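Putative L-alanine-DL-glutamate epimerase (Burkholderia xenovorans, PDB 3GO2) probably acts as a magnesium-dependent racemase or epimerase of the mandelate racemase/muconate lactonizing enzyme family. Local coordinates at residues V62-Y73 and I88-K99. Residues are numbered along the deposited sequence; the frame is centred on the assembly and turned at random.
Sequences VMEHERFFAEAY and IGAIENALLDAK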
loop_
_atom_site.group_PDB
_atom_site.type_symbol
_atom_site.label_atom_id
_atom_site.label_comp_id
_atom_site.label_asym_id
_atom_site.label_seq_id
_atom_site.Cartn_x
_atom_site.Cartn_y
_atom_site.Cartn_z
ATOM N N VAL A 62 24.069 22.960 -33.232
ATOM C CA VAL A 62 24.485 23.261 -31.843
ATOM C C VAL A 62 23.317 23.703 -30.972
ATOM O O VAL A 62 23.362 23.556 -29.726
ATOM C CB VAL A 62 25.570 24.341 -31.788
ATOM C CG1 VAL A 62 25.004 25.715 -32.136
ATOM C CG2 VAL A 62 26.277 24.372 -30.422
ATOM N N MET A 63 22.269 24.218 -31.608
ATOM C CA MET A 63 21.122 24.739 -30.866
ATOM C C MET A 63 20.211 23.630 -30.334
ATOM O O MET A 63 19.488 23.817 -29.353
ATOM C CB MET A 63 20.310 25.676 -31.758
ATOM C CG MET A 63 21.110 26.794 -32.413
ATOM S SD MET A 63 21.942 27.970 -31.268
ATOM C CE MET A 63 20.632 29.085 -31.047
ATOM N N GLU A 64 20.282 22.454 -30.944
ATOM C CA GLU A 64 19.305 21.397 -30.690
ATOM C C GLU A 64 19.823 20.410 -29.633
ATOM O O GLU A 64 20.056 19.222 -29.894
ATOM C CB GLU A 64 18.946 20.698 -32.014
ATOM C CG GLU A 64 18.178 21.633 -32.951
ATOM C CD GLU A 64 17.853 21.095 -34.323
ATOM O OE1 GLU A 64 18.063 19.909 -34.588
ATOM O OE2 GLU A 64 17.389 21.919 -35.145
ATOM N N HIS A 65 20.001 20.901 -28.420
ATOM C CA HIS A 65 20.597 20.051 -27.392
ATOM C C HIS A 65 19.655 18.960 -26.915
ATOM O O HIS A 65 20.103 17.827 -26.674
ATOM C CB HIS A 65 21.236 20.850 -26.239
ATOM C CG HIS A 65 20.310 21.791 -25.511
ATOM N ND1 HIS A 65 19.526 21.389 -24.454
ATOM C CD2 HIS A 65 20.072 23.116 -25.677
ATOM C CE1 HIS A 65 18.858 22.432 -23.988
ATOM N NE2 HIS A 65 19.173 23.500 -24.703
ATOM N N GLU A 66 18.363 19.240 -26.807
ATOM C CA GLU A 66 17.454 18.181 -26.372
ATOM C C GLU A 66 17.269 17.119 -27.464
ATOM O O GLU A 66 17.035 15.944 -27.161
ATOM C CB GLU A 66 16.139 18.776 -25.906
ATOM C CG GLU A 66 15.258 17.799 -25.280
ATOM C CD GLU A 66 15.608 17.406 -23.847
ATOM O OE1 GLU A 66 16.736 17.568 -23.288
ATOM O OE2 GLU A 66 14.678 16.828 -23.276
ATOM N N ARG A 67 17.417 17.509 -28.728
ATOM C CA ARG A 67 17.467 16.508 -29.807
ATOM C C ARG A 67 18.654 15.561 -29.603
ATOM O O ARG A 67 18.517 14.323 -29.704
ATOM C CB ARG A 67 17.583 17.178 -31.181
ATOM C CG ARG A 67 17.520 16.211 -32.364
ATOM C CD ARG A 67 18.373 16.731 -33.533
ATOM N NE ARG A 67 19.792 16.778 -33.180
ATOM C CZ ARG A 67 20.594 15.725 -33.054
ATOM N NH1 ARG A 67 20.162 14.485 -33.306
ATOM N NH2 ARG A 67 21.852 15.899 -32.690
ATOM N N PHE A 68 19.834 16.124 -29.364
ATOM C CA PHE A 68 21.027 15.292 -29.097
ATOM C C PHE A 68 20.762 14.359 -27.899
ATOM O O PHE A 68 21.081 13.172 -27.937
ATOM C CB PHE A 68 22.292 16.119 -28.844
ATOM C CG PHE A 68 23.377 15.336 -28.129
ATOM C CD1 PHE A 68 24.128 14.409 -28.805
ATOM C CD2 PHE A 68 23.536 15.451 -26.763
ATOM C CE1 PHE A 68 25.088 13.640 -28.152
ATOM C CE2 PHE A 68 24.500 14.680 -26.082
ATOM C CZ PHE A 68 25.266 13.771 -26.793
ATOM N N PHE A 69 20.214 14.911 -26.829
ATOM C CA PHE A 69 19.968 14.102 -25.650
ATOM C C PHE A 69 19.032 12.941 -25.984
ATOM O O PHE A 69 19.280 11.786 -25.607
ATOM C CB PHE A 69 19.394 14.937 -24.499
ATOM C CG PHE A 69 19.135 14.109 -23.281
ATOM C CD1 PHE A 69 20.161 13.812 -22.395
ATOM C CD2 PHE A 69 17.888 13.586 -23.053
ATOM C CE1 PHE A 69 19.913 12.998 -21.297
ATOM C CE2 PHE A 69 17.657 12.746 -21.984
ATOM C CZ PHE A 69 18.668 12.472 -21.099
ATOM N N ALA A 70 17.936 13.244 -26.690
ATOM C CA ALA A 70 16.941 12.247 -27.012
ATOM C C ALA A 70 17.553 11.161 -27.877
ATOM O O ALA A 70 17.359 9.988 -27.616
ATOM C CB ALA A 70 15.712 12.881 -27.730
ATOM N N GLU A 71 18.382 11.550 -28.840
ATOM C CA GLU A 71 19.009 10.560 -29.730
ATOM C C GLU A 71 20.023 9.711 -28.973
ATOM O O GLU A 71 20.094 8.483 -29.140
ATOM C CB GLU A 71 19.689 11.269 -30.891
ATOM C CG GLU A 71 20.316 10.287 -31.894
ATOM C CD GLU A 71 20.982 10.981 -33.078
ATOM O OE1 GLU A 71 21.540 12.067 -32.919
ATOM O OE2 GLU A 71 20.968 10.404 -34.169
ATOM N N ALA A 72 20.825 10.367 -28.147
ATOM C CA ALA A 72 21.833 9.684 -27.353
ATOM C C ALA A 72 21.219 8.674 -26.389
ATOM O O ALA A 72 21.754 7.600 -26.225
ATOM C CB ALA A 72 22.723 10.686 -26.597
ATOM N N TYR A 73 20.110 9.044 -25.768
ATOM C CA TYR A 73 19.409 8.153 -24.858
ATOM C C TYR A 73 18.938 6.922 -25.624
ATOM O O TYR A 73 19.102 5.793 -25.143
ATOM C CB TYR A 73 18.235 8.897 -24.244
ATOM C CG TYR A 73 17.479 8.042 -23.242
ATOM C CD1 TYR A 73 18.113 7.515 -22.130
ATOM C CD2 TYR A 73 16.139 7.766 -23.418
ATOM C CE1 TYR A 73 17.410 6.726 -21.194
ATOM C CE2 TYR A 73 15.442 6.962 -22.503
ATOM C CZ TYR A 73 16.080 6.462 -21.403
ATOM O OH TYR A 73 15.370 5.707 -20.507
ATOM N N ILE A 88 26.959 11.639 -21.728
ATOM C CA ILE A 88 25.876 12.408 -22.317
ATOM C C ILE A 88 25.758 13.786 -21.621
ATOM O O ILE A 88 25.616 14.817 -22.285
ATOM C CB ILE A 88 24.558 11.613 -22.218
ATOM C CG1 ILE A 88 24.633 10.397 -23.146
ATOM C CG2 ILE A 88 23.366 12.507 -22.572
ATOM C CD1 ILE A 88 23.431 9.452 -23.007
ATOM N N GLY A 89 25.857 13.780 -20.290
ATOM C CA GLY A 89 25.775 15.019 -19.492
ATOM C C GLY A 89 26.878 15.993 -19.812
ATOM O O GLY A 89 26.673 17.206 -19.889
ATOM N N ALA A 90 28.085 15.465 -19.984
ATOM C CA ALA A 90 29.240 16.306 -20.318
ATOM C C ALA A 90 29.068 16.979 -21.682
ATOM O O ALA A 90 29.405 18.183 -21.887
ATOM C CB ALA A 90 30.511 15.465 -20.297
ATOM N N ILE A 91 28.553 16.215 -22.641
ATOM C CA ILE A 91 28.289 16.791 -23.958
ATOM C C ILE A 91 27.177 17.837 -23.874
ATOM O O ILE A 91 27.286 18.894 -24.470
ATOM C CB ILE A 91 27.992 15.725 -24.998
ATOM C CG1 ILE A 91 29.234 14.851 -25.195
ATOM C CG2 ILE A 91 27.513 16.370 -26.321
ATOM C CD1 ILE A 91 28.991 13.631 -26.152
ATOM N N GLU A 92 26.117 17.539 -23.128
ATOM C CA GLU A 92 25.039 18.491 -22.905
ATOM C C GLU A 92 25.570 19.801 -22.378
ATOM O O GLU A 92 25.174 20.872 -22.829
ATOM C CB GLU A 92 23.991 17.905 -21.945
ATOM C CG GLU A 92 22.900 18.924 -21.597
ATOM C CD GLU A 92 21.695 18.292 -20.974
ATOM O OE1 GLU A 92 21.481 18.478 -19.756
ATOM O OE2 GLU A 92 20.961 17.633 -21.723
ATOM N N ASN A 93 26.466 19.724 -21.405
ATOM C CA ASN A 93 26.962 20.919 -20.794
ATOM C C ASN A 93 27.835 21.739 -21.747
ATOM O O ASN A 93 27.825 22.950 -21.674
ATOM C CB ASN A 93 27.648 20.614 -19.474
ATOM C CG ASN A 93 26.667 20.311 -18.394
ATOM O OD1 ASN A 93 25.505 20.752 -18.461
ATOM N ND2 ASN A 93 27.122 19.605 -17.356
ATOM N N ALA A 94 28.523 21.085 -22.680
ATOM C CA ALA A 94 29.307 21.811 -23.686
ATOM C C ALA A 94 28.379 22.428 -24.725
ATOM O O ALA A 94 28.609 23.546 -25.170
ATOM C CB ALA A 94 30.349 20.875 -24.354
ATOM N N LEU A 95 27.300 21.712 -25.061
ATOM C CA LEU A 95 26.271 22.243 -25.980
ATOM C C LEU A 95 25.637 23.499 -25.380
ATOM O O LEU A 95 25.430 24.500 -26.079
ATOM C CB LEU A 95 25.216 21.186 -26.283
ATOM C CG LEU A 95 25.529 20.105 -27.305
ATOM C CD1 LEU A 95 24.528 18.956 -27.266
ATOM C CD2 LEU A 95 25.533 20.729 -28.699
ATOM N N LEU A 96 25.318 23.464 -24.091
ATOM C CA LEU A 96 24.684 24.629 -23.471
ATOM C C LEU A 96 25.614 25.835 -23.502
ATOM O O LEU A 96 25.191 26.948 -23.832
ATOM C CB LEU A 96 24.267 24.323 -22.037
ATOM C CG LEU A 96 23.097 23.362 -21.869
ATOM C CD1 LEU A 96 23.044 22.918 -20.397
ATOM C CD2 LEU A 96 21.757 24.001 -22.328
ATOM N N ASP A 97 26.882 25.621 -23.167
ATOM C CA ASP A 97 27.861 26.705 -23.204
ATOM C C ASP A 97 27.906 27.337 -24.613
ATOM O O ASP A 97 27.910 28.581 -24.791
ATOM C CB ASP A 97 29.240 26.181 -22.838
ATOM C CG ASP A 97 30.231 27.283 -22.542
ATOM O OD1 ASP A 97 29.831 28.328 -21.973
ATOM O OD2 ASP A 97 31.433 27.093 -22.870
ATOM N N ALA A 98 27.988 26.473 -25.626
ATOM C CA ALA A 98 28.093 26.938 -27.016
ATOM C C ALA A 98 26.833 27.693 -27.459
ATOM O O ALA A 98 26.906 28.716 -28.150
ATOM C CB ALA A 98 28.398 25.770 -27.950
ATOM N N LYS A 99 25.677 27.199 -27.049
ATOM C CA LYS A 99 24.424 27.849 -27.357
ATOM C C LYS A 99 24.315 29.214 -26.690
ATOM O O LYS A 99 23.940 30.193 -27.341
ATOM C CB LYS A 99 23.256 26.972 -26.946
ATOM C CG LYS A 99 21.899 27.569 -27.303
ATOM C CD LYS A 99 20.772 26.551 -27.150
ATOM C CE LYS A 99 19.452 27.047 -27.694
ATOM N NZ LYS A 99 18.323 26.036 -27.770
HETATM O O HOH W 1 22.778 23.648 -27.181
HETATM O O HOH W 2 19.194 18.768 -23.575
HETATM O O HOH W 3 17.369 25.747 -25.259
HETATM O O HOH W 4 22.045 17.578 -24.534
#
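Segments 65-73 and 88-99, parts of helices 65-76 and 82-103, form an antiparallel pair in the N-terminal capping domain, their segment axes 167° apart in direction and 10.1 Å at closest approach, with H65, F68 and F69 of the first packed against the second. The imidazole of H65 is contacted over one face and at its edge: CD2 of L96 lies over the face, 3.7 Å from the ring centroid and 16° off the normal, a CH-pi contact, while CD of K99 meets the ring edge. A water lies within hydrogen-bonding distance of H65 ND1, E66 OE1 and E92 OE2, and another lies between H65 NE2 and K99 NZ. The extended chain of K99, its CG trans to the backbone N (chi1 -177°), carries NZ to a lone pair of M63 O, in the carbonyl plane at 3.0 Å; E109 of the second subunit makes a salt bridge with the same NZ. Farther along, F68 crosses I91 at about a right angle, CE2 lying 3.5 Å from I91 CG2, and F69 CD1 meets I88 CG2 at the same distance. Q300 binds both E92 OE2 and E66 OE1, tying the pair to helix 298-310 of the barrel. Such antiparallel helices packed beside a three-stranded antiparallel sheet are characteristic of the enolase-superfamily capping domain.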